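Local atomic coordinates of uncharacterized protein (Streptococcus mutans, PDB entry 3L7Y), a protein that binds a magnesium ion and is probably a phosphatase of the haloacid dehalogenase-like hydrolase family. Residues M44-F48 with A249-G253; H228-L233 with N255-M259; K264-A270 with A280-S286. One frame throughout, in Å; residues are numbered along the deposited sequence.

Contact 1: M44-F48 with A249-G253; sequences MDGTF and AFGDG. With MG (magnesium ion), chain B.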
loop_
_atom_site.group_PDB
_atom_site.type_symbol
_atom_site.label_atom_id
_atom_site.label_comp_id
_atom_site.label_asym_id
_atom_site.label_seq_id
_atom_site.Cartn_x
_atom_site.Cartn_y
_atom_site.Cartn_z
ATOM N N MET A 44 5.711 2.465 -2.660
ATOM C CA MET A 44 6.953 1.687 -2.745
ATOM C C MET A 44 7.166 0.980 -4.089
ATOM O O MET A 44 7.919 1.460 -4.945
ATOM C CB MET A 44 7.032 0.680 -1.590
ATOM C CG MET A 44 7.330 1.332 -0.259
ATOM S SD MET A 44 8.987 2.030 -0.247
ATOM C CE MET A 44 9.966 0.528 -0.150
ATOM N N ASP A 45 6.503 -0.162 -4.263
ATOM C CA ASP A 45 6.566 -0.919 -5.509
ATOM C C ASP A 45 6.131 -0.065 -6.699
ATOM O O ASP A 45 5.026 0.449 -6.699
ATOM C CB ASP A 45 5.656 -2.150 -5.423
ATOM C CG ASP A 45 6.051 -3.096 -4.286
ATOM O OD1 ASP A 45 7.251 -3.420 -4.153
ATOM O OD2 ASP A 45 5.162 -3.504 -3.516
ATOM N N GLY A 46 6.996 0.075 -7.703
ATOM C CA GLY A 46 6.662 0.802 -8.923
ATOM C C GLY A 46 6.882 2.302 -8.827
ATOM O O GLY A 46 6.676 3.026 -9.796
ATOM N N THR A 47 7.305 2.758 -7.650
ATOM C CA THR A 47 7.441 4.173 -7.353
ATOM C C THR A 47 8.802 4.447 -6.698
ATOM O O THR A 47 9.766 4.748 -7.400
ATOM C CB THR A 47 6.286 4.674 -6.455
ATOM O OG1 THR A 47 5.030 4.392 -7.088
ATOM C CG2 THR A 47 6.399 6.188 -6.227
ATOM N N PHE A 48 8.886 4.339 -5.371
ATOM C CA PHE A 48 10.171 4.487 -4.674
ATOM C C PHE A 48 11.113 3.384 -5.139
ATOM O O PHE A 48 12.292 3.629 -5.393
ATOM C CB PHE A 48 9.975 4.424 -3.151
ATOM C CG PHE A 48 11.230 4.712 -2.338
ATOM C CD1 PHE A 48 11.617 6.019 -2.061
ATOM C CD2 PHE A 48 11.981 3.672 -1.800
ATOM C CE1 PHE A 48 12.762 6.288 -1.287
ATOM C CE2 PHE A 48 13.119 3.922 -1.018
ATOM C CZ PHE A 48 13.516 5.244 -0.769
ATOM N N ALA A 249 3.472 13.884 -2.501
ATOM C CA ALA A 249 3.187 12.452 -2.551
ATOM C C ALA A 249 3.451 11.855 -3.929
ATOM O O ALA A 249 3.185 12.500 -4.945
ATOM C CB ALA A 249 1.747 12.196 -2.142
ATOM N N PHE A 250 3.968 10.625 -3.949
ATOM C CA PHE A 250 4.307 9.905 -5.179
ATOM C C PHE A 250 3.548 8.584 -5.289
ATOM O O PHE A 250 3.430 7.879 -4.312
ATOM C CB PHE A 250 5.805 9.575 -5.201
ATOM C CG PHE A 250 6.699 10.784 -5.103
ATOM C CD1 PHE A 250 7.033 11.306 -3.867
ATOM C CD2 PHE A 250 7.201 11.381 -6.252
ATOM C CE1 PHE A 250 7.852 12.409 -3.755
ATOM C CE2 PHE A 250 8.032 12.494 -6.165
ATOM C CZ PHE A 250 8.354 13.015 -4.915
ATOM N N GLY A 251 3.070 8.233 -6.481
ATOM C CA GLY A 251 2.378 6.969 -6.674
ATOM C C GLY A 251 2.431 6.526 -8.125
ATOM O O GLY A 251 2.804 7.313 -9.010
ATOM N N ASP A 252 2.077 5.265 -8.369
ATOM C CA ASP A 252 2.010 4.736 -9.722
ATOM C C ASP A 252 0.799 3.831 -9.912
ATOM O O ASP A 252 0.635 3.255 -10.982
ATOM C CB ASP A 252 3.279 3.961 -10.095
ATOM C CG ASP A 252 3.273 2.530 -9.563
ATOM O OD1 ASP A 252 3.793 1.623 -10.245
ATOM O OD2 ASP A 252 2.748 2.312 -8.455
ATOM N N GLY A 253 -0.057 3.722 -8.894
ATOM C CA GLY A 253 -1.128 2.731 -8.926
ATOM C C GLY A 253 -2.524 3.179 -8.516
ATOM O O GLY A 253 -2.698 4.224 -7.902
HETATM MG MG MG B . 2.700 0.666 -6.777
HETATM O O HOH W 1 2.927 -0.571 -8.912
HETATM O O HOH W 2 0.923 -0.996 -7.313
HETATM O O HOH W 3 0.585 1.506 -5.842
HETATM O O HOH W 4 2.689 -0.871 -4.717
#

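Contact 2: H228-L233 with N255-M259; sequences HKGWAL and NDIEM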
loop_
_atom_site.group_PDB
_atom_site.type_symbol
_atom_site.label_atom_id
_atom_site.label_comp_id
_atom_site.label_asym_id
_atom_site.label_seq_id
_atom_site.Cartn_x
_atom_site.Cartn_y
_atom_site.Cartn_z
ATOM N N HIS A 228 -8.006 4.000 2.999
ATOM C CA HIS A 228 -7.066 4.034 1.890
ATOM C C HIS A 228 -5.912 5.001 2.195
ATOM O O HIS A 228 -5.898 5.645 3.235
ATOM C CB HIS A 228 -7.794 4.403 0.599
ATOM C CG HIS A 228 -8.737 5.556 0.746
ATOM N ND1 HIS A 228 -8.310 6.828 1.056
ATOM C CD2 HIS A 228 -10.089 5.631 0.629
ATOM C CE1 HIS A 228 -9.354 7.638 1.120
ATOM N NE2 HIS A 228 -10.443 6.934 0.868
ATOM N N LYS A 229 -4.934 5.092 1.304
ATOM C CA LYS A 229 -3.730 5.849 1.624
ATOM C C LYS A 229 -4.030 7.347 1.800
ATOM O O LYS A 229 -3.328 8.044 2.543
ATOM C CB LYS A 229 -2.662 5.645 0.551
ATOM C CG LYS A 229 -2.178 4.223 0.366
ATOM C CD LYS A 229 -1.078 4.181 -0.707
ATOM C CE LYS A 229 -0.783 2.755 -1.184
ATOM N NZ LYS A 229 0.340 2.727 -2.153
ATOM N N GLY A 230 -5.060 7.837 1.104
ATOM C CA GLY A 230 -5.523 9.202 1.279
ATOM C C GLY A 230 -6.007 9.416 2.703
ATOM O O GLY A 230 -5.658 10.400 3.348
ATOM N N TRP A 231 -6.852 8.515 3.194
ATOM C CA TRP A 231 -7.299 8.519 4.585
ATOM C C TRP A 231 -6.109 8.460 5.563
ATOM O O TRP A 231 -6.067 9.161 6.505
ATOM C CB TRP A 231 -8.294 7.393 4.863
ATOM C CG TRP A 231 -8.728 7.309 6.267
ATOM C CD1 TRP A 231 -9.795 7.908 6.836
ATOM C CD2 TRP A 231 -8.083 6.609 7.304
ATOM N NE1 TRP A 231 -9.863 7.616 8.145
ATOM C CE2 TRP A 231 -8.813 6.820 8.464
ATOM C CE3 TRP A 231 -6.962 5.812 7.370
ATOM C CZ2 TRP A 231 -8.438 6.270 9.674
ATOM C CZ3 TRP A 231 -6.620 5.274 8.542
ATOM C CH2 TRP A 231 -7.357 5.488 9.674
ATOM N N ALA A 232 -5.154 7.626 5.274
ATOM C CA ALA A 232 -3.999 7.481 6.127
ATOM C C ALA A 232 -3.252 8.816 6.238
ATOM O O ALA A 232 -3.060 9.296 7.298
ATOM C CB ALA A 232 -3.134 6.432 5.662
ATOM N N LEU A 233 -2.908 9.419 5.122
ATOM C CA LEU A 233 -2.256 10.715 5.110
ATOM C C LEU A 233 -3.082 11.809 5.776
ATOM O O LEU A 233 -2.596 12.597 6.466
ATOM C CB LEU A 233 -1.846 11.090 3.711
ATOM C CG LEU A 233 -0.425 10.688 3.360
ATOM C CD1 LEU A 233 0.605 11.207 4.359
ATOM C CD2 LEU A 233 -0.213 9.273 3.213
ATOM N N ASN A 255 -4.425 2.181 -6.179
ATOM C CA ASN A 255 -4.490 2.373 -4.736
ATOM C C ASN A 255 -3.734 3.629 -4.249
ATOM O O ASN A 255 -3.704 3.913 -3.044
ATOM C CB ASN A 255 -3.982 1.122 -3.993
ATOM C CG ASN A 255 -2.540 0.768 -4.342
ATOM O OD1 ASN A 255 -2.024 1.178 -5.376
ATOM N ND2 ASN A 255 -1.892 -0.014 -3.477
ATOM N N ASP A 256 -3.136 4.374 -5.183
ATOM C CA ASP A 256 -2.496 5.653 -4.867
ATOM C C ASP A 256 -3.387 6.856 -5.198
ATOM O O ASP A 256 -3.008 8.002 -4.945
ATOM C CB ASP A 256 -1.185 5.819 -5.650
ATOM C CG ASP A 256 -0.129 4.818 -5.256
ATOM O OD1 ASP A 256 0.042 4.571 -4.040
ATOM O OD2 ASP A 256 0.538 4.281 -6.163
ATOM N N ILE A 257 -4.551 6.620 -5.791
ATOM C CA ILE A 257 -5.324 7.738 -6.343
ATOM C C ILE A 257 -5.896 8.694 -5.291
ATOM O O ILE A 257 -5.865 9.913 -5.491
ATOM C CB ILE A 257 -6.423 7.274 -7.323
ATOM C CG1 ILE A 257 -5.819 6.790 -8.639
ATOM C CG2 ILE A 257 -7.386 8.410 -7.645
ATOM C CD1 ILE A 257 -6.852 6.067 -9.546
ATOM N N GLU A 258 -6.428 8.174 -4.183
ATOM C CA GLU A 258 -6.929 9.081 -3.136
ATOM C C GLU A 258 -5.770 9.900 -2.541
ATOM O O GLU A 258 -5.920 11.076 -2.193
ATOM C CB GLU A 258 -7.668 8.315 -2.027
ATOM C CG GLU A 258 -8.865 7.477 -2.519
ATOM C CD GLU A 258 -8.473 6.090 -3.017
ATOM O OE1 GLU A 258 -7.264 5.775 -3.055
ATOM O OE2 GLU A 258 -9.381 5.305 -3.370
ATOM N N MET A 259 -4.610 9.271 -2.413
ATOM C CA MET A 259 -3.454 9.975 -1.858
ATOM C C MET A 259 -2.999 11.095 -2.778
ATOM O O MET A 259 -2.681 12.190 -2.323
ATOM C CB MET A 259 -2.288 9.011 -1.633
ATOM C CG MET A 259 -0.973 9.697 -1.227
ATOM S SD MET A 259 0.287 8.493 -0.718
ATOM C CE MET A 259 0.824 7.848 -2.302
HETATM O O HOH W 5 -5.095 2.964 -0.962
HETATM O O HOH W 6 1.295 -0.128 -2.868
#

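Contact 3: K264-A270 with A280-S286; sequences KYSYAMA and ANYQAKS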
loop_
_atom_site.group_PDB
_atom_site.type_symbol
_atom_site.label_atom_id
_atom_site.label_comp_id
_atom_site.label_asym_id
_atom_site.label_seq_id
_atom_site.Cartn_x
_atom_site.Cartn_y
_atom_site.Cartn_z
ATOM N N LYS A 264 -1.345 18.393 -2.456
ATOM C CA LYS A 264 -1.155 19.503 -3.376
ATOM C C LYS A 264 0.027 19.197 -4.298
ATOM O O LYS A 264 -0.061 19.418 -5.511
ATOM C CB LYS A 264 -0.952 20.822 -2.635
ATOM C CG LYS A 264 -0.637 21.996 -3.586
ATOM C CD LYS A 264 -0.368 23.289 -2.827
ATOM C CE LYS A 264 -0.487 24.497 -3.760
ATOM N NZ LYS A 264 -0.498 25.784 -3.014
ATOM N N TYR A 265 1.130 18.687 -3.734
ATOM C CA TYR A 265 2.296 18.335 -4.563
ATOM C C TYR A 265 2.325 16.843 -4.926
ATOM O O TYR A 265 3.167 16.053 -4.446
ATOM C CB TYR A 265 3.600 18.832 -3.936
ATOM C CG TYR A 265 3.525 20.299 -3.582
ATOM C CD1 TYR A 265 3.632 21.285 -4.569
ATOM C CD2 TYR A 265 3.296 20.706 -2.275
ATOM C CE1 TYR A 265 3.539 22.643 -4.250
ATOM C CE2 TYR A 265 3.191 22.053 -1.951
ATOM C CZ TYR A 265 3.318 23.014 -2.937
ATOM O OH TYR A 265 3.219 24.342 -2.600
ATOM N N SER A 266 1.388 16.474 -5.795
ATOM C CA SER A 266 1.146 15.082 -6.149
ATOM C C SER A 266 1.868 14.719 -7.437
ATOM O O SER A 266 1.710 15.395 -8.483
ATOM C CB SER A 266 -0.352 14.842 -6.296
ATOM O OG SER A 266 -0.949 15.917 -6.997
ATOM N N TYR A 267 2.665 13.655 -7.349
ATOM C CA TYR A 267 3.517 13.214 -8.449
ATOM C C TYR A 267 3.133 11.813 -8.913
ATOM O O TYR A 267 3.220 10.873 -8.130
ATOM C CB TYR A 267 4.998 13.217 -8.016
ATOM C CG TYR A 267 5.592 14.599 -7.877
ATOM C CD1 TYR A 267 6.265 15.198 -8.941
ATOM C CD2 TYR A 267 5.442 15.320 -6.706
ATOM C CE1 TYR A 267 6.802 16.489 -8.822
ATOM C CE2 TYR A 267 5.969 16.599 -6.575
ATOM C CZ TYR A 267 6.643 17.178 -7.636
ATOM O OH TYR A 267 7.161 18.445 -7.499
ATOM N N ALA A 268 2.710 11.676 -10.172
ATOM C CA ALA A 268 2.614 10.359 -10.795
ATOM C C ALA A 268 3.940 10.017 -11.448
ATOM O O ALA A 268 4.534 10.852 -12.125
ATOM C CB ALA A 268 1.495 10.328 -11.837
ATOM N N MET A 269 4.408 8.789 -11.252
ATOM C CA MET A 269 5.634 8.339 -11.891
ATOM C C MET A 269 5.435 8.290 -13.404
ATOM O O MET A 269 4.327 8.033 -13.881
ATOM C CB MET A 269 6.046 6.962 -11.356
ATOM C CG MET A 269 6.139 6.888 -9.835
ATOM S SD MET A 269 7.289 8.113 -9.165
ATOM C CE MET A 269 8.854 7.546 -9.847
ATOM N N ALA A 270 6.499 8.553 -14.158
ATOM C CA ALA A 270 6.435 8.459 -15.619
ATOM C C ALA A 270 5.873 7.113 -16.081
ATOM O O ALA A 270 5.268 7.033 -17.154
ATOM C CB ALA A 270 7.807 8.699 -16.246
ATOM N N ALA A 280 -2.766 13.078 -10.621
ATOM C CA ALA A 280 -1.602 13.859 -10.168
ATOM C C ALA A 280 -1.520 15.240 -10.813
ATOM O O ALA A 280 -1.987 15.438 -11.919
ATOM C CB ALA A 280 -0.299 13.099 -10.436
ATOM N N ASN A 281 -0.868 16.168 -10.122
ATOM C CA ASN A 281 -0.606 17.500 -10.655
ATOM C C ASN A 281 0.716 17.579 -11.418
ATOM O O ASN A 281 0.866 18.379 -12.333
ATOM C CB ASN A 281 -0.601 18.525 -9.514
ATOM C CG ASN A 281 -1.981 18.734 -8.909
ATOM O OD1 ASN A 281 -2.115 19.193 -7.770
ATOM N ND2 ASN A 281 -3.018 18.412 -9.677
ATOM N N TYR A 282 1.678 16.755 -11.026
ATOM C CA TYR A 282 2.999 16.761 -11.636
ATOM C C TYR A 282 3.387 15.349 -12.075
ATOM O O TYR A 282 2.870 14.363 -11.545
ATOM C CB TYR A 282 4.047 17.272 -10.641
ATOM C CG TYR A 282 3.778 18.637 -10.017
ATOM C CD1 TYR A 282 2.967 18.762 -8.895
ATOM C CD2 TYR A 282 4.360 19.788 -10.529
ATOM C CE1 TYR A 282 2.723 20.001 -8.314
ATOM C CE2 TYR A 282 4.126 21.030 -9.947
ATOM C CZ TYR A 282 3.307 21.122 -8.834
ATOM O OH TYR A 282 3.053 22.338 -8.236
ATOM N N GLN A 283 4.303 15.250 -13.032
ATOM C CA GLN A 283 4.838 13.949 -13.440
ATOM C C GLN A 283 6.319 13.851 -13.065
ATOM O O GLN A 283 7.089 14.799 -13.269
ATOM C CB GLN A 283 4.609 13.710 -14.937
ATOM C CG GLN A 283 5.149 12.405 -15.486
ATOM C CD GLN A 283 4.578 12.075 -16.859
ATOM O OE1 GLN A 283 4.817 11.003 -17.404
ATOM N NE2 GLN A 283 3.813 12.999 -17.415
ATOM N N ALA A 284 6.705 12.723 -12.466
ATOM C CA ALA A 284 8.106 12.458 -12.154
ATOM C C ALA A 284 8.736 11.602 -13.254
ATOM O O ALA A 284 8.031 11.075 -14.114
ATOM C CB ALA A 284 8.216 11.750 -10.802
ATOM N N LYS A 285 10.053 11.438 -13.220
ATOM C CA LYS A 285 10.669 10.390 -14.034
ATOM C C LYS A 285 10.176 9.028 -13.578
ATOM O O LYS A 285 9.376 8.938 -12.658
ATOM C CB LYS A 285 12.194 10.449 -13.984
ATOM C CG LYS A 285 12.760 11.329 -15.068
ATOM C CD LYS A 285 12.785 12.769 -14.644
ATOM C CE LYS A 285 14.212 13.186 -14.366
ATOM N NZ LYS A 285 14.956 12.014 -13.861
ATOM N N SER A 286 10.641 7.969 -14.229
ATOM C CA SER A 286 10.174 6.621 -13.901
ATOM C C SER A 286 10.845 6.127 -12.629
ATOM O O SER A 286 11.843 6.688 -12.192
ATOM C CB SER A 286 10.512 5.660 -15.030
ATOM O OG SER A 286 11.893 5.344 -14.995
#

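Contact 1: M44-F48 with A249-G253
A magnesium ion joins D45 and D252 here, taking the backbone carbonyl of the first and the carboxylate of the second. D45 O lies 2.3 Å from the metal and D252 OD2 2.4 Å, with D43 and four water molecules making up the rest of the shell. The other carboxylate oxygen, D252 OD1, accepts a hydrogen bond of 2.7 Å from water 1, itself a metal ligand, so both oxygens of the aspartate are tied to the ion, one directly and one through water. The torsion of D252 sets CG between its own N and carbonyl carbon (chi1 81°), which swings the carboxylate from the end of the strand toward the turn at D45 and G46. There OD1 comes within 3.3 Å of G46 CA and also lies 3.2 Å from G46 O, two acceptors that cannot bond each other.

Next outward comes T47. Its OG1 is 3.4 Å from D252 OD2 but spends its hydrogen bond on D43, a second-shell grip on another metal ligand. The methyl branch turns to the other segment, CG2 resting 3.6 Å from F250 CB. Behind D252, its backbone N and that of G253 are both held by the carboxylate of D256, while the carboxylate of D45 is turned to N80, its OD2 hydrogen-bonded there.

No direct hydrogen bond links 44-48 to 249-253. The ion therefore supplies the polar link, beside the packing of T47, and its positive charge probably offsets the mutual repulsion of the acidic groups gathered at the ends of strands 39-42 and 247-251, as in haloacid dehalogenase-type phosphatases.

Contact 2: H228-L233 with N255-M259
Charge pairing between K229 and D256 gives this contact its one direct hydrogen bond, from K229 NZ to D256 OD1 at 2.7 Å. The ammonium group meets the carboxylate oxygen on its syn side, 23° out of the plane. Beyond CG the lysine chain is fully extended, and CD passes 3.5 Å from N255 O on the way. At its tip NZ also forms a salt bridge with D43 and a hydrogen bond to the carbonyl of A77, so a buried charge is met from several directions.

Water supplies two further bridges. One molecule links K229 N to N255 O, and another lies between K229 NZ and N255 ND2, whose stronger partner is N102.

Stacking dominates at the start of helix 229-239, where H228 occupies the N-cap position. E258 CG sits over the centre of the imidazole, 3.6 Å from the centroid and almost along the normal, a CH-pi contact. A bend at chi2 (85°) then lays the carboxylate nearly parallel to the ring, above its CG edge, the two planes being 9° apart.

Close backbone packing and an apolar contact complete the join. G230 CA comes to 3.8 Å from M259 N, near enough for the two helical backbones to meet, and L233 CD2 touches M259 SD at 4.0 Å.

A lysine at a helix start reaching toward the aspartates of the metal centre is a recognised feature of the haloacid dehalogenase active site, and the K229, D256 and D43 cluster fits that pattern in the Rossmann-like core.

Contact 3: K264-A270 with A280-S286
Strands 265-268 and 282-283 run parallel, Y267 pairing with Y282 and A268 with Q283, through backbone bonds from Y282 N to S266 O (2.9 Å), from A268 N to Y282 O (3.0 Å) and from A284 N to A268 O (2.9 Å). S266 extends the pairing with its side chain: chi1 of 43° brings OG to 3.1 Å from N281 N, which donates to it and, weakly, to S266 O.

Y267 and Y282 occupy one face of the sheet. Their rings are nearly parallel, at 21°, but slid apart, so that Y282 CB rather than the ring centre lies over the face of Y267, 3.4 Å from CE1. Y282 also runs alongside Y265 in the same direction, its OH at the edge of that ring. The other face carries A268, whose CB meets A280 CB at 3.6 Å. In M269 the bend at chi2 sets SD 4.1 Å from A284 CB, and that at chi3 carries CE to K285 O, while Q283 OE1 is hydrogen-bonded to K277 NZ.

The parallel pairing closes a beta-alpha-beta unit through helix 274-279. Its register rests on backbone bonds, indifferent to side-chain identity, while tyrosines and alanines cover the two faces.

All three contacts belong to the same domain, yet their chemistry follows their depth in it. Contact 2 is buried, and there ionic and water-mediated links join two helices; contact 1 is partly open, with a metal ion as its main link; contact 3, its centre about 17 Å from that of the chain, is the most peripheral, at the end of the eight-strand sheet, with several exposed residues. Strand 247-251 of contact 1 touches both others: its A249 probably hydrogen-bonds Y265 and Y267, while M259 packs against A249 and F250. Contacts 1 and 2 both reach the magnesium site, through D252 and the K229–D256 pair, whereas contacts 2 and 3 do not touch.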